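Local coordinates for hypothetical Membrane Spanning Protein (PDB 2FB5), which probably catalyses the condensation of two ATP molecules into the second messenger cyclic di-AMP and is probably required for efficient spore formation, at residues A171-E176 and A195-L200; R90-I96 and L123-P129; Q58-A62 and Y201-L205. All blocks are in the same frame, centred on the assembly; numbering follows the deposited sequence.

Contact 1 of 3, residues A171-E176 and A195-L200; sequences AIGLSE and ALNGIL
Small side chains bring the last turn of helix 166-175 close to the sheet: A171 CB lies 3.9 Å from A195 CB, and the methyl of A195 also sits 3.5 Å from A171 O. I172, an mt rotamer, extends past this centre, its CD1 4.1 Å from L200 CB and its CG2 3.7 Å from G198 O. Strands 192-196 and 199-203 are joined by a turn from L196 to I199, closed by L196 N to I199 O (3.0 Å) and I199 N to L196 O (3.1 Å). N197 (phi/psi 51/44) and G198 (85/2) form its corners; at G198 a CB would be jammed against the preceding carbonyl, which calls for glycine. CA atoms pair S175 with N197 (4.8 Å) and E176 with G198 (4.5 Å). S175, chi1 p, accepts from G198 N at its OG (2.9 Å) and donates from OG to I172 O (2.7 Å). At the edge, one water bridges S175 O (2.7 Å) and N197 OD1 (3.0 Å); another bridges E176 OE2 (2.7 Å) and G198 O (2.6 Å), and E176 OE2 is also hydrogen-bonded with T155 OG1. This is a beta-hairpin with a two-residue type I' loop, docked against a helix end within the DisA-type nucleotide-binding domain.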
loop_
_atom_site.group_PDB
_atom_site.type_symbol
_atom_site.label_atom_id
_atom_site.label_comp_id
_atom_site.label_asym_id
_atom_site.label_seq_id
_atom_site.Cartn_x
_atom_site.Cartn_y
_atom_site.Cartn_z
ATOM N N ALA A 171 -27.331 9.313 -9.216
ATOM C CA ALA A 171 -26.124 8.558 -8.963
ATOM C C ALA A 171 -24.921 9.263 -9.582
ATOM O O ALA A 171 -23.915 9.502 -8.912
ATOM C CB ALA A 171 -26.260 7.150 -9.522
ATOM N N ILE A 172 -25.036 9.586 -10.867
ATOM C CA ILE A 172 -23.966 10.278 -11.568
ATOM C C ILE A 172 -23.709 11.603 -10.872
ATOM O O ILE A 172 -22.556 11.949 -10.606
ATOM C CB ILE A 172 -24.285 10.478 -13.075
ATOM C CG1 ILE A 172 -24.408 9.111 -13.761
ATOM C CG2 ILE A 172 -23.194 11.298 -13.756
ATOM C CD1 ILE A 172 -24.970 9.180 -15.181
ATOM N N GLY A 173 -24.787 12.306 -10.535
ATOM C CA GLY A 173 -24.706 13.644 -9.939
ATOM C C GLY A 173 -23.964 13.665 -8.616
ATOM O O GLY A 173 -23.126 14.533 -8.384
ATOM N N LEU A 174 -24.259 12.697 -7.742
ATOM C CA LEU A 174 -23.553 12.615 -6.470
ATOM C C LEU A 174 -22.089 12.207 -6.676
ATOM O O LEU A 174 -21.185 12.712 -5.987
ATOM C CB LEU A 174 -24.250 11.642 -5.486
ATOM C CG LEU A 174 -23.593 11.652 -4.099
ATOM C CD1 LEU A 174 -23.667 13.050 -3.433
ATOM C CD2 LEU A 174 -24.142 10.549 -3.166
ATOM N N SER A 175 -21.853 11.313 -7.633
ATOM C CA SER A 175 -20.501 10.828 -7.898
ATOM C C SER A 175 -19.557 11.906 -8.452
ATOM O O SER A 175 -18.328 11.734 -8.393
ATOM C CB SER A 175 -20.529 9.611 -8.829
ATOM O OG SER A 175 -20.715 9.998 -10.180
ATOM N N GLU A 176 -20.134 12.986 -8.988
ATOM C CA GLU A 176 -19.375 14.154 -9.499
ATOM C C GLU A 176 -18.890 15.072 -8.378
ATOM O O GLU A 176 -17.945 15.835 -8.558
ATOM C CB GLU A 176 -20.228 14.991 -10.479
ATOM C CG GLU A 176 -20.557 14.324 -11.827
ATOM C CD GLU A 176 -21.667 15.042 -12.643
ATOM O OE1 GLU A 176 -22.327 15.972 -12.134
ATOM O OE2 GLU A 176 -21.893 14.658 -13.809
ATOM N N ALA A 195 -22.224 4.382 -10.228
ATOM C CA ALA A 195 -21.553 5.609 -10.619
ATOM C C ALA A 195 -20.368 5.859 -9.704
ATOM O O ALA A 195 -20.456 5.686 -8.478
ATOM C CB ALA A 195 -22.508 6.800 -10.562
ATOM N N LEU A 196 -19.268 6.280 -10.312
ATOM C CA LEU A 196 -18.059 6.633 -9.589
ATOM C C LEU A 196 -17.352 7.744 -10.356
ATOM O O LEU A 196 -17.067 7.610 -11.548
ATOM C CB LEU A 196 -17.139 5.425 -9.425
ATOM C CG LEU A 196 -15.874 5.662 -8.586
ATOM C CD1 LEU A 196 -16.214 5.771 -7.100
ATOM C CD2 LEU A 196 -14.869 4.539 -8.832
ATOM N N ASN A 197 -17.092 8.847 -9.673
ATOM C CA ASN A 197 -16.391 9.987 -10.277
ATOM C C ASN A 197 -16.993 10.454 -11.614
ATOM O O ASN A 197 -16.275 10.712 -12.590
ATOM C CB ASN A 197 -14.874 9.700 -10.403
ATOM C CG ASN A 197 -14.071 10.936 -10.838
ATOM O OD1 ASN A 197 -14.359 12.061 -10.417
ATOM N ND2 ASN A 197 -13.059 10.722 -11.687
ATOM N N GLY A 198 -18.317 10.552 -11.665
ATOM C CA GLY A 198 -18.987 11.124 -12.832
ATOM C C GLY A 198 -19.234 10.144 -13.965
ATOM O O GLY A 198 -19.785 10.522 -14.989
ATOM N N ILE A 199 -18.853 8.879 -13.773
ATOM C CA ILE A 199 -18.999 7.869 -14.817
ATOM C C ILE A 199 -19.901 6.732 -14.352
ATOM O O ILE A 199 -19.758 6.249 -13.229
ATOM C CB ILE A 199 -17.614 7.331 -15.287
ATOM C CG1 ILE A 199 -16.801 8.476 -15.909
ATOM C CG2 ILE A 199 -17.782 6.183 -16.310
ATOM C CD1 ILE A 199 -15.303 8.222 -15.987
ATOM N N LEU A 200 -20.828 6.322 -15.215
ATOM C CA LEU A 200 -21.723 5.208 -14.920
ATOM C C LEU A 200 -21.215 3.917 -15.555
ATOM O O LEU A 200 -20.960 3.885 -16.769
ATOM C CB LEU A 200 -23.134 5.538 -15.433
ATOM C CG LEU A 200 -24.292 4.610 -15.066
ATOM C CD1 LEU A 200 -24.647 4.745 -13.589
ATOM C CD2 LEU A 200 -25.502 4.954 -15.935
HETATM O O HOH W 1 -15.915 12.988 -8.026
HETATM O O HOH W 2 -20.409 13.051 -15.363
#

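Contact 2 of 3, residues R90-I96 and L123-P129; sequences RKHGALI and LESIFYP
Strand 94-98 is entered through a Schellman motif ending helix 77-90, with K91 at positive phi (54/45); the facing segment is the end of helix 120-126 and the loop after it. CA atoms pair H92 with P129 (6.5 Å) and A94 with F127 (5.9 Å). F127, chi1 m, turns a ring face to A94 CA, 3.9 Å from the ring centroid. P129 CD lies 3.4 Å from the H92 ring centroid (CH-pi); the edge of H92 faces Y128, an offset edge-to-face pair. Backbone hydrogen bonds join A94 with V185, L95 with V138 and I96 with L183, while Y128 N bonds S125 O (3.2 Å). R90 NH1 and NH2 both donate to E124 OE1 (2.8 and 3.1 Å), a salt bridge, and E124 OE2 is hydrogen-bonded with H86 ND1. One water links H92 ND1 (2.9 Å) to E124 O (2.7 Å), another G93 O to F127 O (2.6 Å each). Direct polar bonding between the segments thus rests on one charged pair, with water bridging two carbonyls and joining ring to carbonyl.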
loop_
_atom_site.group_PDB
_atom_site.type_symbol
_atom_site.label_atom_id
_atom_site.label_comp_id
_atom_site.label_asym_id
_atom_site.label_seq_id
_atom_site.Cartn_x
_atom_site.Cartn_y
_atom_site.Cartn_z
ATOM N N ARG A 90 -36.280 -8.773 -9.788
ATOM C CA ARG A 90 -37.659 -8.332 -9.640
ATOM C C ARG A 90 -37.910 -7.026 -10.405
ATOM O O ARG A 90 -39.040 -6.544 -10.461
ATOM C CB ARG A 90 -37.995 -8.141 -8.147
ATOM C CG ARG A 90 -37.971 -9.428 -7.295
ATOM C CD ARG A 90 -37.870 -9.101 -5.788
ATOM N NE ARG A 90 -37.338 -10.210 -4.983
ATOM C CZ ARG A 90 -36.717 -10.075 -3.803
ATOM N NH1 ARG A 90 -36.534 -8.873 -3.258
ATOM N NH2 ARG A 90 -36.270 -11.151 -3.161
ATOM N N LYS A 91 -36.855 -6.462 -10.994
ATOM C CA LYS A 91 -36.923 -5.146 -11.633
ATOM C C LYS A 91 -37.470 -4.060 -10.709
ATOM O O LYS A 91 -38.306 -3.249 -11.117
ATOM C CB LYS A 91 -37.722 -5.199 -12.949
ATOM C CG LYS A 91 -37.067 -6.046 -14.044
ATOM C CD LYS A 91 -37.787 -5.855 -15.391
ATOM C CE LYS A 91 -37.169 -6.732 -16.472
ATOM N NZ LYS A 91 -37.201 -8.186 -16.097
ATOM N N HIS A 92 -36.983 -4.043 -9.468
ATOM C CA HIS A 92 -37.317 -2.992 -8.508
ATOM C C HIS A 92 -36.238 -1.930 -8.514
ATOM O O HIS A 92 -35.083 -2.221 -8.170
ATOM C CB HIS A 92 -37.436 -3.546 -7.088
ATOM C CG HIS A 92 -38.582 -4.488 -6.889
ATOM N ND1 HIS A 92 -38.706 -5.279 -5.767
ATOM C CD2 HIS A 92 -39.647 -4.781 -7.675
ATOM C CE1 HIS A 92 -39.807 -6.006 -5.862
ATOM N NE2 HIS A 92 -40.396 -5.723 -7.010
ATOM N N GLY A 93 -36.617 -0.709 -8.889
ATOM C CA GLY A 93 -35.696 0.421 -8.900
ATOM C C GLY A 93 -35.038 0.601 -7.547
ATOM O O GLY A 93 -35.689 0.459 -6.511
ATOM N N ALA A 94 -33.735 0.873 -7.556
ATOM C CA ALA A 94 -32.983 1.034 -6.323
ATOM C C ALA A 94 -31.857 2.007 -6.553
ATOM O O ALA A 94 -31.337 2.093 -7.658
ATOM C CB ALA A 94 -32.424 -0.312 -5.844
ATOM N N LEU A 95 -31.471 2.712 -5.491
ATOM C CA LEU A 95 -30.423 3.716 -5.547
ATOM C C LEU A 95 -29.702 3.687 -4.202
ATOM O O LEU A 95 -30.249 4.157 -3.202
ATOM C CB LEU A 95 -31.043 5.100 -5.807
ATOM C CG LEU A 95 -30.144 6.319 -5.971
ATOM C CD1 LEU A 95 -29.241 6.184 -7.180
ATOM C CD2 LEU A 95 -31.007 7.593 -6.112
ATOM N N ILE A 96 -28.503 3.103 -4.175
ATOM C CA ILE A 96 -27.771 2.886 -2.924
ATOM C C ILE A 96 -26.413 3.573 -2.928
ATOM O O ILE A 96 -25.505 3.176 -3.665
ATOM C CB ILE A 96 -27.558 1.372 -2.620
ATOM C CG1 ILE A 96 -28.914 0.641 -2.562
ATOM C CG2 ILE A 96 -26.769 1.218 -1.318
ATOM C CD1 ILE A 96 -28.835 -0.894 -2.303
ATOM N N LEU A 123 -32.698 -3.801 2.930
ATOM C CA LEU A 123 -32.487 -3.036 1.692
ATOM C C LEU A 123 -33.598 -3.360 0.693
ATOM O O LEU A 123 -34.123 -2.475 0.011
ATOM C CB LEU A 123 -31.119 -3.348 1.076
ATOM C CG LEU A 123 -29.870 -2.806 1.770
ATOM C CD1 LEU A 123 -28.625 -3.488 1.221
ATOM C CD2 LEU A 123 -29.790 -1.289 1.571
ATOM N N GLU A 124 -33.953 -4.638 0.603
ATOM C CA GLU A 124 -34.980 -5.054 -0.351
ATOM C C GLU A 124 -36.362 -4.528 0.030
ATOM O O GLU A 124 -37.153 -4.175 -0.836
ATOM C CB GLU A 124 -35.001 -6.577 -0.506
ATOM C CG GLU A 124 -33.737 -7.167 -1.130
ATOM C CD GLU A 124 -33.700 -8.686 -1.007
ATOM O OE1 GLU A 124 -34.777 -9.298 -1.137
ATOM O OE2 GLU A 124 -32.620 -9.269 -0.785
ATOM N N SER A 125 -36.633 -4.471 1.332
ATOM C CA SER A 125 -37.875 -3.934 1.856
ATOM C C SER A 125 -37.994 -2.430 1.540
ATOM O O SER A 125 -39.050 -1.954 1.103
ATOM C CB SER A 125 -37.925 -4.182 3.365
ATOM O OG SER A 125 -39.077 -3.609 3.946
ATOM N N ILE A 126 -36.908 -1.693 1.741
ATOM C CA ILE A 126 -36.892 -0.243 1.467
ATOM C C ILE A 126 -37.290 0.072 0.024
ATOM O O ILE A 126 -38.017 1.040 -0.227
ATOM C CB ILE A 126 -35.512 0.381 1.801
ATOM C CG1 ILE A 126 -35.326 0.423 3.331
ATOM C CG2 ILE A 126 -35.380 1.818 1.194
ATOM C CD1 ILE A 126 -33.861 0.600 3.813
ATOM N N PHE A 127 -36.815 -0.747 -0.918
ATOM C CA PHE A 127 -37.057 -0.517 -2.349
ATOM C C PHE A 127 -38.209 -1.328 -2.951
ATOM O O PHE A 127 -38.333 -1.444 -4.189
ATOM C CB PHE A 127 -35.763 -0.740 -3.141
ATOM C CG PHE A 127 -34.714 0.272 -2.839
ATOM C CD1 PHE A 127 -34.894 1.594 -3.219
ATOM C CD2 PHE A 127 -33.577 -0.075 -2.138
ATOM C CE1 PHE A 127 -33.934 2.557 -2.929
ATOM C CE2 PHE A 127 -32.608 0.883 -1.855
ATOM C CZ PHE A 127 -32.799 2.206 -2.257
ATOM N N TYR A 128 -39.059 -1.889 -2.091
ATOM C CA TYR A 128 -40.265 -2.547 -2.593
ATOM C C TYR A 128 -41.195 -1.497 -3.213
ATOM O O TYR A 128 -41.513 -0.508 -2.573
ATOM C CB TYR A 128 -40.962 -3.338 -1.493
ATOM C CG TYR A 128 -41.908 -4.355 -2.062
ATOM C CD1 TYR A 128 -41.467 -5.639 -2.371
ATOM C CD2 TYR A 128 -43.236 -4.023 -2.328
ATOM C CE1 TYR A 128 -42.336 -6.587 -2.917
ATOM C CE2 TYR A 128 -44.109 -4.953 -2.873
ATOM C CZ TYR A 128 -43.647 -6.232 -3.164
ATOM O OH TYR A 128 -44.510 -7.155 -3.706
ATOM N N PRO A 129 -41.617 -1.696 -4.478
ATOM C CA PRO A 129 -42.354 -0.628 -5.167
ATOM C C PRO A 129 -43.655 -0.247 -4.467
ATOM O O PRO A 129 -44.372 -1.113 -3.950
ATOM C CB PRO A 129 -42.642 -1.213 -6.561
ATOM C CG PRO A 129 -41.698 -2.351 -6.719
ATOM C CD PRO A 129 -41.444 -2.888 -5.327
HETATM O O HOH W 3 -37.960 -5.634 -2.990
HETATM O O HOH W 4 -38.227 0.521 -5.825
#

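Contact 3 of 3, residues Q58-A62 and Y201-L205; sequences QTLAA and YTISL
T202, in the extended end of strand 199-203, approaches the helical segment 58-62 through its carbonyl, with T202 O 3.7 Å from Q58 NE2. Next comes I203, chi1 p, whose CG2 packs on A62 CB at 3.9 Å; the two CA atoms are 5.5 Å apart. Its backbone is hydrogen-bonded with that of T192, and I203 O also bonds T192 OG1. The contact sets an outermost strand of the nucleotide-binding domain's sheet, within this chain, against helix 47-70 of the N-terminal helical region. S204, CA 5.5 Å from that of T59, points CB toward the helix and meets Q58 CG at 3.5 Å. S204 O receives a CA-H...O contact from T59 CA (3.5 Å, 166° at the hydrogen) and lies 3.8 Å from A62 CB; a water donates to both S204 O and T59 O (2.7 Å each), while T59 OG1 bonds A55 O. L205, the last residue, brings CD2 to 4.5 Å from A62 CB, and its side chain also touches T81, I84 and Q85 of helix 77-90.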
loop_
_atom_site.group_PDB
_atom_site.type_symbol
_atom_site.label_atom_id
_atom_site.label_comp_id
_atom_site.label_asym_id
_atom_site.label_seq_id
_atom_site.Cartn_x
_atom_site.Cartn_y
_atom_site.Cartn_z
ATOM N N GLN A 58 -17.461 -10.574 -17.391
ATOM C CA GLN A 58 -18.253 -9.463 -16.857
ATOM C C GLN A 58 -18.527 -9.649 -15.359
ATOM O O GLN A 58 -18.391 -8.713 -14.590
ATOM C CB GLN A 58 -19.547 -9.259 -17.673
ATOM C CG GLN A 58 -20.473 -8.171 -17.126
ATOM C CD GLN A 58 -20.818 -7.064 -18.138
ATOM O OE1 GLN A 58 -21.119 -7.331 -19.306
ATOM N NE2 GLN A 58 -20.787 -5.813 -17.676
ATOM N N THR A 59 -18.873 -10.869 -14.961
ATOM C CA THR A 59 -19.171 -11.188 -13.570
ATOM C C THR A 59 -17.944 -11.047 -12.678
ATOM O O THR A 59 -18.020 -10.454 -11.601
ATOM C CB THR A 59 -19.753 -12.611 -13.462
ATOM O OG1 THR A 59 -20.976 -12.646 -14.212
ATOM C CG2 THR A 59 -20.038 -12.969 -12.011
ATOM N N LEU A 60 -16.810 -11.576 -13.133
ATOM C CA LEU A 60 -15.559 -11.515 -12.367
ATOM C C LEU A 60 -15.098 -10.071 -12.215
ATOM O O LEU A 60 -14.708 -9.647 -11.124
ATOM C CB LEU A 60 -14.481 -12.334 -13.074
ATOM C CG LEU A 60 -14.205 -13.802 -12.688
ATOM C CD1 LEU A 60 -15.302 -14.476 -11.902
ATOM C CD2 LEU A 60 -13.918 -14.600 -13.960
ATOM N N ALA A 61 -15.138 -9.315 -13.311
ATOM C CA ALA A 61 -14.690 -7.921 -13.277
ATOM C C ALA A 61 -15.535 -7.077 -12.320
ATOM O O ALA A 61 -15.000 -6.247 -11.577
ATOM C CB ALA A 61 -14.706 -7.313 -14.670
ATOM N N ALA A 62 -16.853 -7.275 -12.360
ATOM C CA ALA A 62 -17.760 -6.546 -11.472
ATOM C C ALA A 62 -17.474 -6.883 -10.007
ATOM O O ALA A 62 -17.393 -5.987 -9.174
ATOM C CB ALA A 62 -19.221 -6.849 -11.822
ATOM N N TYR A 201 -21.071 2.863 -14.743
ATOM C CA TYR A 201 -20.574 1.562 -15.211
ATOM C C TYR A 201 -21.623 0.480 -15.032
ATOM O O TYR A 201 -22.179 0.336 -13.947
ATOM C CB TYR A 201 -19.332 1.118 -14.423
ATOM C CG TYR A 201 -18.167 2.074 -14.483
ATOM C CD1 TYR A 201 -17.229 1.996 -15.518
ATOM C CD2 TYR A 201 -18.004 3.060 -13.511
ATOM C CE1 TYR A 201 -16.149 2.875 -15.574
ATOM C CE2 TYR A 201 -16.933 3.934 -13.553
ATOM C CZ TYR A 201 -16.006 3.841 -14.586
ATOM O OH TYR A 201 -14.955 4.725 -14.630
ATOM N N THR A 202 -21.867 -0.293 -16.088
ATOM C CA THR A 202 -22.770 -1.430 -16.010
ATOM C C THR A 202 -22.075 -2.547 -15.260
ATOM O O THR A 202 -20.893 -2.804 -15.478
ATOM C CB THR A 202 -23.207 -1.901 -17.422
ATOM O OG1 THR A 202 -23.800 -0.796 -18.113
ATOM C CG2 THR A 202 -24.234 -3.024 -17.342
ATOM N N ILE A 203 -22.797 -3.182 -14.348
ATOM C CA ILE A 203 -22.290 -4.358 -13.663
ATOM C C ILE A 203 -23.256 -5.519 -13.845
ATOM O O ILE A 203 -24.460 -5.319 -14.003
ATOM C CB ILE A 203 -22.037 -4.116 -12.140
ATOM C CG1 ILE A 203 -23.239 -3.437 -11.462
ATOM C CG2 ILE A 203 -20.771 -3.301 -11.938
ATOM C CD1 ILE A 203 -23.113 -3.260 -9.939
ATOM N N SER A 204 -22.719 -6.730 -13.832
ATOM C CA SER A 204 -23.549 -7.928 -13.851
ATOM C C SER A 204 -23.142 -8.823 -12.690
ATOM O O SER A 204 -22.002 -9.275 -12.626
ATOM C CB SER A 204 -23.392 -8.665 -15.194
ATOM O OG SER A 204 -23.873 -10.004 -15.129
ATOM N N LEU A 205 -24.066 -9.058 -11.762
ATOM C CA LEU A 205 -23.822 -10.002 -10.657
ATOM C C LEU A 205 -25.038 -10.851 -10.260
ATOM O O LEU A 205 -25.888 -11.183 -11.099
ATOM C CB LEU A 205 -23.232 -9.286 -9.437
ATOM C CG LEU A 205 -23.519 -7.810 -9.181
ATOM C CD1 LEU A 205 -24.696 -7.667 -8.251
ATOM C CD2 LEU A 205 -22.274 -7.181 -8.579
HETATM O O HOH W 5 -20.472 -10.143 -10.566
#

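Overall arrangement
All three contacts reach the same mixed sheet. Contacts 1 and 2 lie in series along the chain, contact 2 first, both nested inside the loop closed by contact 3, whose segments are 139 residues apart at their closest ends. Their centres are about 20 Å (1 to 2), 17 Å (1 to 3) and 19 Å (2 to 3) apart. Contacts 1 and 2 touch at A171 CB and L95 CD1 (3.9 Å); contacts 1 and 3 share strand 199-203 and touch at L196 O and Y201 CE2 (4.2 Å), whereas the nearest atoms of 2 and 3 are about 9 Å apart. Contacts 1 and 2 thus join helices to strands inside the cyclase domain; contact 3 joins its C-terminal strand to helix 47-70.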